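Local coordinates for protein glycosyl transferase family 8 (Streptococcus pneumoniae, PDB 5GVV) that transfers galactose from UDP-galactose to the terminal glucose of the already glycosylated serine-rich repeat protein PsrP, at residues Leu278-Leu283 and Ala399-Tyr404; Val307-Met312 and Met334-Ile339; Leu34-Leu39 and Ile53-Met58; Ile388-Ser391 and Lys395-Val398. All blocks are in the same frame, centred on the assembly; numbering follows the deposited sequence.

Interaction 1 of 4, residues Leu278-Leu283 and Ala399-Tyr404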
loop_
_atom_site.group_PDB
_atom_site.type_symbol
_atom_site.label_atom_id
_atom_site.label_comp_id
_atom_site.label_asym_id
_atom_site.label_seq_id
_atom_site.Cartn_x
_atom_site.Cartn_y
_atom_site.Cartn_z
ATOM N N LEU A 278 19.640 -18.027 17.173
ATOM C CA LEU A 278 20.965 -17.411 17.182
ATOM C C LEU A 278 21.001 -16.228 16.228
ATOM O O LEU A 278 20.295 -16.217 15.215
ATOM C CB LEU A 278 22.033 -18.432 16.769
ATOM C CG LEU A 278 23.487 -18.121 17.145
ATOM C CD1 LEU A 278 23.753 -18.424 18.613
ATOM C CD2 LEU A 278 24.455 -18.892 16.269
ATOM N N GLN A 279 21.824 -15.235 16.557
ATOM C CA GLN A 279 22.002 -14.056 15.712
ATOM C C GLN A 279 23.470 -13.911 15.305
ATOM O O GLN A 279 24.349 -13.771 16.161
ATOM C CB GLN A 279 21.531 -12.795 16.449
ATOM C CG GLN A 279 20.076 -12.860 16.944
ATOM C CD GLN A 279 19.052 -12.520 15.871
ATOM O OE1 GLN A 279 19.360 -11.843 14.889
ATOM N NE2 GLN A 279 17.821 -12.986 16.058
ATOM N N CYS A 280 23.734 -13.947 14.002
ATOM C CA CYS A 280 25.106 -13.876 13.501
ATOM C C CYS A 280 25.344 -12.588 12.724
ATOM O O CYS A 280 24.420 -12.046 12.109
ATOM C CB CYS A 280 25.418 -15.080 12.609
ATOM S SG CYS A 280 25.522 -16.646 13.497
ATOM N N VAL A 281 26.580 -12.098 12.754
ATOM C CA VAL A 281 26.900 -10.848 12.080
ATOM C C VAL A 281 28.231 -10.921 11.334
ATOM O O VAL A 281 29.186 -11.578 11.779
ATOM C CB VAL A 281 26.887 -9.661 13.080
ATOM C CG1 VAL A 281 27.942 -9.859 14.147
ATOM C CG2 VAL A 281 27.085 -8.335 12.366
ATOM N N ASN A 282 28.278 -10.272 10.176
ATOM C CA ASN A 282 29.530 -10.077 9.457
ATOM C C ASN A 282 29.543 -8.695 8.828
ATOM O O ASN A 282 28.500 -8.196 8.407
ATOM C CB ASN A 282 29.728 -11.141 8.376
ATOM C CG ASN A 282 30.893 -10.820 7.450
ATOM O OD1 ASN A 282 30.697 -10.351 6.328
ATOM N ND2 ASN A 282 32.113 -11.054 7.926
ATOM N N LEU A 283 30.718 -8.080 8.781
ATOM C CA LEU A 283 30.899 -6.797 8.121
ATOM C C LEU A 283 31.792 -7.025 6.912
ATOM O O LEU A 283 32.928 -7.490 7.053
ATOM C CB LEU A 283 31.560 -5.798 9.079
ATOM C CG LEU A 283 32.086 -4.479 8.512
ATOM C CD1 LEU A 283 30.954 -3.510 8.209
ATOM C CD2 LEU A 283 33.080 -3.844 9.477
ATOM N N ALA A 399 27.695 -27.055 11.702
ATOM C CA ALA A 399 27.732 -27.735 12.992
ATOM C C ALA A 399 28.335 -26.847 14.079
ATOM O O ALA A 399 27.872 -26.845 15.222
ATOM C CB ALA A 399 28.516 -29.033 12.875
ATOM N N ALA A 400 29.378 -26.102 13.722
ATOM C CA ALA A 400 30.015 -25.180 14.656
ATOM C C ALA A 400 29.015 -24.128 15.130
ATOM O O ALA A 400 28.916 -23.845 16.325
ATOM C CB ALA A 400 31.211 -24.516 14.003
ATOM N N ILE A 401 28.285 -23.545 14.188
ATOM C CA ILE A 401 27.297 -22.522 14.517
ATOM C C ILE A 401 26.191 -23.067 15.432
ATOM O O ILE A 401 25.815 -22.417 16.411
ATOM C CB ILE A 401 26.702 -21.891 13.236
ATOM C CG1 ILE A 401 27.775 -21.063 12.519
ATOM C CG2 ILE A 401 25.510 -21.020 13.571
ATOM C CD1 ILE A 401 27.407 -20.617 11.112
ATOM N N ARG A 402 25.694 -24.265 15.128
ATOM C CA ARG A 402 24.663 -24.895 15.955
ATOM C C ARG A 402 25.113 -25.203 17.385
ATOM O O ARG A 402 24.278 -25.332 18.285
ATOM C CB ARG A 402 24.119 -26.158 15.280
ATOM C CG ARG A 402 22.977 -25.871 14.313
ATOM C CD ARG A 402 22.461 -27.113 13.614
ATOM N NE ARG A 402 21.219 -26.825 12.895
ATOM C CZ ARG A 402 21.069 -26.942 11.579
ATOM N NH1 ARG A 402 22.081 -27.355 10.827
ATOM N NH2 ARG A 402 19.903 -26.659 11.011
ATOM N N SER A 403 26.422 -25.310 17.598
ATOM C CA SER A 403 26.950 -25.583 18.934
ATOM C C SER A 403 26.760 -24.379 19.857
ATOM O O SER A 403 26.788 -24.516 21.084
ATOM C CB SER A 403 28.432 -25.980 18.871
ATOM O OG SER A 403 29.272 -24.842 18.756
ATOM N N TYR A 404 26.554 -23.203 19.270
ATOM C CA TYR A 404 26.358 -21.985 20.053
ATOM C C TYR A 404 24.907 -21.805 20.491
ATOM O O TYR A 404 24.602 -20.943 21.322
ATOM C CB TYR A 404 26.851 -20.762 19.278
ATOM C CG TYR A 404 28.355 -20.709 19.190
ATOM C CD1 TYR A 404 29.030 -21.325 18.144
ATOM C CD2 TYR A 404 29.103 -20.059 20.164
ATOM C CE1 TYR A 404 30.405 -21.287 18.066
ATOM C CE2 TYR A 404 30.478 -20.017 20.094
ATOM C CZ TYR A 404 31.122 -20.632 19.044
ATOM O OH TYR A 404 32.493 -20.597 18.967
#
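L278 overlaps I401 of helix 395-402 and Y404 just beyond it, one methyl group for each. CD2 of L278 meets CG2 of I401 at 3.6 Å and also lies 3.8 Å from the backbone O of I401. The other methyl, CD1 of L278, reaches CB of Y404 at 3.9 Å. The two branches are thus spread over residues three apart. I401 is turned so that CG1 stands anti to its carbonyl carbon (chi1 -68°), which leaves CG2 as the branch that faces the strand. Two residues on from L278, and on the same side of the strand, C280 brings SG to 4.4 Å from that same CG2 of I401, a looser touch that widens the apolar patch. V302 of strand 302-307 packs against both C280 and I401, while I370 of strand 369-372 meets I401 and Y404. Although CB of Y404 points at the strand, its ring leads off elsewhere, with the carbonyl oxygen of I401 in plane at its edge. The turn at S403 is tied by A400 O, which accepts from S403 N and, at 2.7 Å, from S403 OG; the hydroxyl approaches at a C=O...O angle of 142°, tilted 16° from the carbonyl plane. On the outer side, R402 makes a salt bridge to E301. No hydrogen bond crosses the contact. Hydrophobic packing of the C-terminal helix on a face of a parallel sheet, here at its inner strand 278-283, is characteristic of alpha/beta domains with the Rossmann-type strand order 3-2-1-4-5-6.

Interaction 2 of 4, residues Val307-Met312 and Met334-Ile339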
loop_
_atom_site.group_PDB
_atom_site.type_symbol
_atom_site.label_atom_id
_atom_site.label_comp_id
_atom_site.label_asym_id
_atom_site.label_seq_id
_atom_site.Cartn_x
_atom_site.Cartn_y
_atom_site.Cartn_z
ATOM N N VAL A 307 26.516 -6.636 7.001
ATOM C CA VAL A 307 26.600 -5.181 7.004
ATOM C C VAL A 307 27.707 -4.727 6.060
ATOM O O VAL A 307 28.725 -5.401 5.926
ATOM C CB VAL A 307 26.885 -4.672 8.431
ATOM C CG1 VAL A 307 26.852 -3.154 8.497
ATOM C CG2 VAL A 307 25.869 -5.260 9.405
ATOM N N ALA A 308 27.493 -3.602 5.382
ATOM C CA ALA A 308 28.535 -2.974 4.579
ATOM C C ALA A 308 28.433 -1.472 4.767
ATOM O O ALA A 308 27.378 -0.970 5.161
ATOM C CB ALA A 308 28.390 -3.339 3.110
ATOM N N TYR A 309 29.520 -0.758 4.491
ATOM C CA TYR A 309 29.546 0.693 4.639
ATOM C C TYR A 309 29.305 1.363 3.289
ATOM O O TYR A 309 29.427 2.580 3.159
ATOM C CB TYR A 309 30.904 1.149 5.191
ATOM C CG TYR A 309 31.185 0.763 6.634
ATOM C CD1 TYR A 309 30.162 0.379 7.492
ATOM C CD2 TYR A 309 32.486 0.787 7.135
ATOM C CE1 TYR A 309 30.425 0.031 8.813
ATOM C CE2 TYR A 309 32.757 0.440 8.451
ATOM C CZ TYR A 309 31.725 0.063 9.283
ATOM O OH TYR A 309 31.995 -0.277 10.593
ATOM N N THR A 310 28.955 0.567 2.287
ATOM C CA THR A 310 28.865 1.065 0.919
ATOM C C THR A 310 27.787 0.310 0.153
ATOM O O THR A 310 27.100 -0.541 0.727
ATOM C CB THR A 310 30.225 0.899 0.197
ATOM O OG1 THR A 310 30.109 1.304 -1.173
ATOM C CG2 THR A 310 30.667 -0.547 0.252
ATOM N N ASN A 311 27.633 0.624 -1.135
ATOM C CA ASN A 311 26.703 -0.109 -1.994
ATOM C C ASN A 311 27.079 -1.585 -2.065
ATOM O O ASN A 311 28.256 -1.927 -1.975
ATOM C CB ASN A 311 26.694 0.475 -3.408
ATOM C CG ASN A 311 25.947 1.787 -3.495
ATOM O OD1 ASN A 311 24.887 1.950 -2.896
ATOM N ND2 ASN A 311 26.501 2.733 -4.244
HETATM N N MSE A 312 26.089 -2.455 -2.235
HETATM C CA MSE A 312 26.359 -3.890 -2.279
HETATM C C MSE A 312 26.115 -4.465 -3.667
HETATM O O MSE A 312 25.258 -3.988 -4.413
HETATM C CB MSE A 312 25.505 -4.639 -1.252
HETATM C CG MSE A 312 25.949 -4.491 0.203
HETATM SE SE MSE A 312 24.656 -5.433 1.306
HETATM C CE MSE A 312 25.574 -5.419 3.025
HETATM N N MSE A 334 28.751 3.287 13.721
HETATM C CA MSE A 334 27.910 3.336 14.925
HETATM C C MSE A 334 26.731 2.403 14.837
HETATM O O MSE A 334 26.235 1.891 15.830
HETATM C CB MSE A 334 27.555 4.788 15.209
HETATM C CG MSE A 334 28.750 5.478 15.869
HETATM SE SE MSE A 334 28.362 7.423 16.103
HETATM C CE MSE A 334 30.257 7.916 16.551
ATOM N N LEU A 335 26.300 2.164 13.619
ATOM C CA LEU A 335 25.172 1.259 13.396
ATOM C C LEU A 335 25.625 -0.201 13.456
ATOM O O LEU A 335 24.945 -1.048 14.042
ATOM C CB LEU A 335 24.499 1.569 12.053
ATOM C CG LEU A 335 24.114 3.047 11.909
ATOM C CD1 LEU A 335 23.605 3.380 10.511
ATOM C CD2 LEU A 335 23.077 3.420 12.948
ATOM N N LEU A 336 26.776 -0.490 12.852
ATOM C CA LEU A 336 27.381 -1.817 12.942
ATOM C C LEU A 336 27.654 -2.177 14.405
ATOM O O LEU A 336 27.421 -3.313 14.822
ATOM C CB LEU A 336 28.675 -1.861 12.118
ATOM C CG LEU A 336 29.491 -3.151 11.933
ATOM C CD1 LEU A 336 30.697 -3.192 12.850
ATOM C CD2 LEU A 336 28.644 -4.420 12.087
ATOM N N GLU A 337 28.133 -1.212 15.188
ATOM C CA GLU A 337 28.421 -1.470 16.600
ATOM C C GLU A 337 27.182 -1.958 17.355
ATOM O O GLU A 337 27.275 -2.879 18.174
ATOM C CB GLU A 337 29.006 -0.228 17.289
ATOM C CG GLU A 337 29.221 -0.415 18.793
ATOM C CD GLU A 337 29.985 0.725 19.447
ATOM O OE1 GLU A 337 29.809 1.894 19.039
ATOM O OE2 GLU A 337 30.754 0.443 20.388
ATOM N N GLN A 338 26.026 -1.351 17.079
ATOM C CA GLN A 338 24.797 -1.732 17.770
ATOM C C GLN A 338 24.340 -3.132 17.368
ATOM O O GLN A 338 23.783 -3.870 18.185
ATOM C CB GLN A 338 23.681 -0.712 17.512
ATOM C CG GLN A 338 23.963 0.677 18.090
ATOM C CD GLN A 338 24.349 0.624 19.558
ATOM O OE1 GLN A 338 23.637 0.040 20.376
ATOM N NE2 GLN A 338 25.488 1.218 19.898
ATOM N N ILE A 339 24.573 -3.493 16.109
ATOM C CA ILE A 339 24.244 -4.836 15.628
ATOM C C ILE A 339 25.151 -5.878 16.287
ATOM O O ILE A 339 24.691 -6.958 16.663
ATOM C CB ILE A 339 24.333 -4.930 14.085
ATOM C CG1 ILE A 339 23.308 -3.989 13.447
ATOM C CG2 ILE A 339 24.093 -6.365 13.601
ATOM C CD1 ILE A 339 23.398 -3.881 11.928
#
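V307 of strand 302-307 pushes one methyl between two residues of helix 333-342. Its CG2 is the bump: it lies 3.9 Å from CD2 of L336 and 3.8 Å from CD1 of I339, so the hollow it fills is bounded by side chains three positions apart on the helix. The isoleucine runs past V307 in the opposite direction, and only its terminal methyl borders the hollow. A chi1 of -175° sends CG1 of V307 opposite the backbone N and turns CG2 to the helix. L336 is in turn the bump of the helix. Extended away from its backbone N (chi1 -176°), its CG reaches into the angle between V307 and the ring of Y309. CD2 goes to the valine, while OH of Y309 lies alongside CB, CG and CD1 of L336, 3.9 Å from CD1. The tyrosine crosses L336 at about a right angle and offers its rim, so that CB of L336 lies at the ring edge, near its plane, 4.2 Å from CE1 of Y309. L283 of strand 278-283 touches V307, Y309 and L336 alike and joins the same cluster. F361 covers L336 from helix 356-364. Elsewhere on the helix, M334, L335 and Q338 pack on F215 of the second subunit, so the same helix serves both the domain interior and the dimer interface. Between these two segments no hydrogen bond forms: even the phenol oxygen meets carbon. Cohesion therefore comes from van der Waals fit and the burial of V307 and L336, with no directional bond or charge pair to set the distance.

Interaction 3 of 4, residues Leu34-Leu39 and Ile53-Met58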
loop_
_atom_site.group_PDB
_atom_site.type_symbol
_atom_site.label_atom_id
_atom_site.label_comp_id
_atom_site.label_asym_id
_atom_site.label_seq_id
_atom_site.Cartn_x
_atom_site.Cartn_y
_atom_site.Cartn_z
ATOM N N LEU A 34 -2.532 -23.362 -1.782
ATOM C CA LEU A 34 -1.888 -22.704 -2.912
ATOM C C LEU A 34 -0.392 -22.509 -2.684
ATOM O O LEU A 34 0.025 -21.954 -1.661
ATOM C CB LEU A 34 -2.555 -21.354 -3.178
ATOM C CG LEU A 34 -4.078 -21.360 -3.278
ATOM C CD1 LEU A 34 -4.594 -19.939 -3.292
ATOM C CD2 LEU A 34 -4.538 -22.092 -4.522
ATOM N N LYS A 35 0.414 -22.976 -3.630
ATOM C CA LYS A 35 1.830 -22.656 -3.618
ATOM C C LYS A 35 2.013 -21.454 -4.528
ATOM O O LYS A 35 1.985 -21.576 -5.757
ATOM C CB LYS A 35 2.664 -23.839 -4.106
ATOM C CG LYS A 35 4.165 -23.608 -4.018
ATOM C CD LYS A 35 4.914 -24.875 -4.380
ATOM C CE LYS A 35 6.419 -24.680 -4.330
ATOM N NZ LYS A 35 7.099 -25.913 -4.825
ATOM N N ILE A 36 2.169 -20.285 -3.915
ATOM C CA ILE A 36 2.244 -19.035 -4.660
ATOM C C ILE A 36 3.684 -18.557 -4.837
ATOM O O ILE A 36 4.406 -18.345 -3.860
ATOM C CB ILE A 36 1.424 -17.928 -3.965
ATOM C CG1 ILE A 36 -0.067 -18.288 -3.972
ATOM C CG2 ILE A 36 1.642 -16.591 -4.652
ATOM C CD1 ILE A 36 -0.938 -17.316 -3.212
ATOM N N TYR A 37 4.092 -18.380 -6.091
ATOM C CA TYR A 37 5.372 -17.750 -6.394
ATOM C C TYR A 37 5.121 -16.269 -6.657
ATOM O O TYR A 37 4.123 -15.912 -7.288
ATOM C CB TYR A 37 6.006 -18.376 -7.639
ATOM C CG TYR A 37 6.377 -19.840 -7.519
ATOM C CD1 TYR A 37 7.700 -20.222 -7.334
ATOM C CD2 TYR A 37 5.415 -20.841 -7.625
ATOM C CE1 TYR A 37 8.056 -21.555 -7.239
ATOM C CE2 TYR A 37 5.767 -22.188 -7.532
ATOM C CZ TYR A 37 7.091 -22.534 -7.338
ATOM O OH TYR A 37 7.461 -23.864 -7.239
ATOM N N LEU A 38 6.005 -15.404 -6.169
ATOM C CA LEU A 38 5.895 -13.978 -6.479
ATOM C C LEU A 38 7.211 -13.441 -7.014
ATOM O O LEU A 38 8.180 -13.275 -6.265
ATOM C CB LEU A 38 5.452 -13.171 -5.257
ATOM C CG LEU A 38 5.408 -11.646 -5.412
ATOM C CD1 LEU A 38 4.555 -11.259 -6.602
ATOM C CD2 LEU A 38 4.870 -11.000 -4.140
ATOM N N LEU A 39 7.247 -13.178 -8.315
ATOM C CA LEU A 39 8.438 -12.624 -8.946
ATOM C C LEU A 39 8.533 -11.129 -8.651
ATOM O O LEU A 39 7.588 -10.379 -8.905
ATOM C CB LEU A 39 8.416 -12.882 -10.455
ATOM C CG LEU A 39 9.008 -14.217 -10.927
ATOM C CD1 LEU A 39 8.199 -15.391 -10.413
ATOM C CD2 LEU A 39 9.135 -14.274 -12.456
ATOM N N ILE A 53 3.154 -17.029 6.346
ATOM C CA ILE A 53 2.457 -17.701 7.439
ATOM C C ILE A 53 0.981 -17.921 7.115
ATOM O O ILE A 53 0.430 -18.992 7.393
ATOM C CB ILE A 53 2.564 -16.898 8.748
ATOM C CG1 ILE A 53 4.014 -16.867 9.237
ATOM C CG2 ILE A 53 1.653 -17.488 9.822
ATOM C CD1 ILE A 53 4.231 -16.036 10.493
ATOM N N TYR A 54 0.339 -16.908 6.537
ATOM C CA TYR A 54 -1.067 -17.028 6.153
ATOM C C TYR A 54 -1.244 -18.171 5.162
ATOM O O TYR A 54 -2.137 -19.010 5.317
ATOM C CB TYR A 54 -1.572 -15.730 5.519
ATOM C CG TYR A 54 -1.564 -14.537 6.444
ATOM C CD1 TYR A 54 -1.579 -14.699 7.826
ATOM C CD2 TYR A 54 -1.544 -13.247 5.935
ATOM C CE1 TYR A 54 -1.571 -13.603 8.675
ATOM C CE2 TYR A 54 -1.526 -12.145 6.777
ATOM C CZ TYR A 54 -1.542 -12.333 8.142
ATOM O OH TYR A 54 -1.533 -11.234 8.982
ATOM N N LEU A 55 -0.401 -18.188 4.136
ATOM C CA LEU A 55 -0.503 -19.190 3.081
ATOM C C LEU A 55 -0.314 -20.595 3.641
ATOM O O LEU A 55 -1.042 -21.516 3.270
ATOM C CB LEU A 55 0.519 -18.919 1.973
ATOM C CG LEU A 55 0.010 -18.163 0.746
ATOM C CD1 LEU A 55 -1.069 -18.964 0.046
ATOM C CD2 LEU A 55 -0.527 -16.799 1.141
ATOM N N GLN A 56 0.654 -20.753 4.541
ATOM C CA GLN A 56 0.921 -22.050 5.157
ATOM C C GLN A 56 -0.237 -22.526 6.031
ATOM O O GLN A 56 -0.560 -23.718 6.059
ATOM C CB GLN A 56 2.219 -21.989 5.972
ATOM C CG GLN A 56 3.469 -21.767 5.111
ATOM C CD GLN A 56 4.730 -21.639 5.932
ATOM O OE1 GLN A 56 4.677 -21.517 7.155
ATOM N NE2 GLN A 56 5.878 -21.663 5.265
ATOM N N GLU A 57 -0.859 -21.597 6.746
ATOM C CA GLU A 57 -1.987 -21.933 7.603
ATOM C C GLU A 57 -3.181 -22.409 6.778
ATOM O O GLU A 57 -4.046 -23.128 7.285
ATOM C CB GLU A 57 -2.358 -20.737 8.494
ATOM C CG GLU A 57 -1.323 -20.465 9.583
ATOM C CD GLU A 57 -1.623 -19.238 10.425
ATOM O OE1 GLU A 57 -2.405 -18.370 9.986
ATOM O OE2 GLU A 57 -1.058 -19.140 11.534
HETATM N N MSE A 58 -3.193 -22.039 5.532
HETATM C CA MSE A 58 -4.257 -22.423 4.621
HETATM C C MSE A 58 -3.810 -23.636 3.791
HETATM O O MSE A 58 -4.480 -24.010 2.852
HETATM C CB MSE A 58 -4.743 -21.262 3.758
HETATM C CG MSE A 58 -5.414 -20.166 4.603
HETATM SE SE MSE A 58 -6.039 -18.797 3.317
HETATM C CE MSE A 58 -4.550 -17.896 2.535
HETATM O O HOH W 1 -3.127 -21.818 0.687
#
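Ahead of L55, the residue of helix 45-57 that presses on L34 and I36, the helix turns two side chains elsewhere: I53 meets the loop at S271, and Y54 sets its ring against that of W255, with L252 of the second subunit also packing on it. L55 then points its CB at the strand. Its CD1 does the touching, 3.7 Å from CD1 of I36 and 3.6 Å from the backbone O of L34, with CB of L34 farther off at 4.3 Å. The leucine and the isoleucine cross at about a right angle, one methyl laid against the other. A chi1 of -97° swings CG of L55 off the usual staggered position and brings CD1 into the angle between the isoleucine tip and the L34 carbonyl. This is the inner side of a beta-alpha-beta crossover, in which strand 34-40, helix 45-57 and the parallel strand 61-66 follow one another in the GT-A fold of the family 8 glycosyltransferases; the side chain of I36 lies about 12 Å from the bound UDP. C28 of helix 17-30 closes over L55, and M24 of the same helix covers I36. Q56 points away from the strand, bonding through NE2 to D61 and through OE1 to the backbone of K272. E57 N bonds to I53 O at 3.0 Å, and M58 N follows more weakly on Y54 O. A water links the two segments here: it accepts from L34 N at 3.0 Å and donates weakly to L55 O and M58 O, while the M58 side chain packs among C28, L259 and W262.

Interaction 4 of 4, residues Ile388-Ser391 and Lys395-Val398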
loop_
_atom_site.group_PDB
_atom_site.type_symbol
_atom_site.label_atom_id
_atom_site.label_comp_id
_atom_site.label_asym_id
_atom_site.label_seq_id
_atom_site.Cartn_x
_atom_site.Cartn_y
_atom_site.Cartn_z
ATOM N N ILE A 388 38.351 -22.269 13.363
ATOM C CA ILE A 388 38.621 -21.996 11.952
ATOM C C ILE A 388 38.297 -23.251 11.139
ATOM O O ILE A 388 38.912 -24.298 11.349
ATOM C CB ILE A 388 40.096 -21.615 11.735
ATOM C CG1 ILE A 388 40.440 -20.332 12.494
ATOM C CG2 ILE A 388 40.397 -21.457 10.251
ATOM C CD1 ILE A 388 41.927 -19.982 12.462
ATOM N N TYR A 389 37.349 -23.139 10.209
ATOM C CA TYR A 389 36.748 -24.305 9.558
ATOM C C TYR A 389 37.050 -24.339 8.053
ATOM O O TYR A 389 37.283 -23.295 7.442
ATOM C CB TYR A 389 35.230 -24.342 9.859
ATOM C CG TYR A 389 34.960 -24.371 11.350
ATOM C CD1 TYR A 389 34.970 -25.571 12.052
ATOM C CD2 TYR A 389 34.753 -23.196 12.064
ATOM C CE1 TYR A 389 34.763 -25.605 13.418
ATOM C CE2 TYR A 389 34.542 -23.219 13.432
ATOM C CZ TYR A 389 34.551 -24.426 14.103
ATOM O OH TYR A 389 34.343 -24.466 15.464
ATOM N N PRO A 390 37.087 -25.545 7.454
ATOM C CA PRO A 390 37.454 -25.647 6.032
ATOM C C PRO A 390 36.367 -25.161 5.076
ATOM O O PRO A 390 35.231 -25.642 5.130
ATOM C CB PRO A 390 37.703 -27.150 5.835
ATOM C CG PRO A 390 36.908 -27.813 6.913
ATOM C CD PRO A 390 36.939 -26.868 8.087
ATOM N N SER A 391 36.720 -24.226 4.197
ATOM C CA SER A 391 35.751 -23.628 3.276
ATOM C C SER A 391 35.200 -24.601 2.236
ATOM O O SER A 391 34.119 -24.383 1.696
ATOM C CB SER A 391 36.356 -22.403 2.585
ATOM O OG SER A 391 37.667 -22.675 2.114
ATOM N N LYS A 395 29.832 -27.776 5.835
ATOM C CA LYS A 395 29.012 -28.528 6.785
ATOM C C LYS A 395 29.599 -28.406 8.186
ATOM O O LYS A 395 28.869 -28.380 9.181
ATOM C CB LYS A 395 28.971 -30.009 6.404
ATOM C CG LYS A 395 28.374 -30.307 5.044
ATOM C CD LYS A 395 29.384 -31.024 4.143
ATOM C CE LYS A 395 30.268 -30.031 3.409
ATOM N NZ LYS A 395 29.474 -29.144 2.547
ATOM N N LYS A 396 30.928 -28.328 8.254
ATOM C CA LYS A 396 31.633 -28.217 9.526
ATOM C C LYS A 396 31.355 -26.898 10.250
ATOM O O LYS A 396 31.300 -26.862 11.483
ATOM C CB LYS A 396 33.140 -28.424 9.321
ATOM C CG LYS A 396 33.499 -29.867 8.960
ATOM C CD LYS A 396 34.997 -30.077 8.878
ATOM C CE LYS A 396 35.345 -31.563 8.947
ATOM N NZ LYS A 396 34.573 -32.389 7.974
HETATM N N MSE A 397 31.184 -25.811 9.505
HETATM C CA MSE A 397 30.847 -24.551 10.165
HETATM C C MSE A 397 29.380 -24.516 10.561
HETATM O O MSE A 397 29.017 -23.889 11.563
HETATM C CB MSE A 397 31.184 -23.326 9.318
HETATM C CG MSE A 397 30.960 -22.025 10.115
HETATM SE SE MSE A 397 31.330 -20.442 9.107
HETATM C CE MSE A 397 33.258 -20.563 9.097
ATOM N N VAL A 398 28.542 -25.181 9.768
ATOM C CA VAL A 398 27.128 -25.329 10.106
ATOM C C VAL A 398 27.017 -25.927 11.502
ATOM O O VAL A 398 26.356 -25.368 12.379
ATOM C CB VAL A 398 26.393 -26.241 9.111
ATOM C CG1 VAL A 398 24.954 -26.474 9.553
ATOM C CG2 VAL A 398 26.420 -25.640 7.717
#
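P390 and K396 make the closest apolar contact of this junction. The aliphatic part of the lysine passes at about a right angle across the proline ring, its CD 3.6 Å from CG of P390 and 3.8 Å from CD of P390. The chain of K396 starts with CG anti to its carbonyl carbon (chi1 -70°), runs nearly straight as far as CE and then bends (chi4 51°), so the methylenes lie on the proline while the ammonium end leads away. One residue earlier on the strand side, CB of Y389 meets CB of M397 at 4.2 Å, and the terminal methyl CE of this selenomethionine lies near the tyrosine ring at a slant. M397 is buried and continues inward to I370 and F372 of strand 369-372 and to L295 of helix 292-298. A second kind of contact sets an aromatic ring beside a backbone carbonyl: O of K396 comes within 3.9 Å of CD1 of Y389, again at a slant. Hydrogen bonds do not cross between the segments. They are made to the neighbouring strand and the residue after it instead: the backbone of Y389 pairs with A371 and D373, and S391 OG bonds to D373. The connection is short, only three residues, and takes the chain from edge strand 387-389 straight into the first turn of helix 395-402. Apart from the K396 carbonyl beside the ring, the junction joins hydrocarbon surfaces: the lysine contributes its methylenes and not its charge, so a salt bridge has no part in it, and the buried selenomethionine carries the apolar layer from the partly exposed tyrosine and proline into the domain interior.

Overall arrangement
Interaction 3 comes first along the chain and stands apart, in the GT-A region that binds UDP and manganese; its centre lies about 29 to 34 Å from those of the other three. Those lie around the parallel six-stranded sheet of the C-terminal part. Interaction 1 closes a long loop within which interactions 2 and 4 are nested in series. Interactions 1 and 4, with centres about 11 Å apart, share helix 395-402 and touch where A400 packs on Y389. Interactions 1 and 2, with centres about 18 Å apart, meet along neighbouring strands, with N282 O probably bonded to V307 N. This is consistent with a UDP-binding GT-A unit joined to a second, Rossmann-like unit, each packing helices on its own sheet.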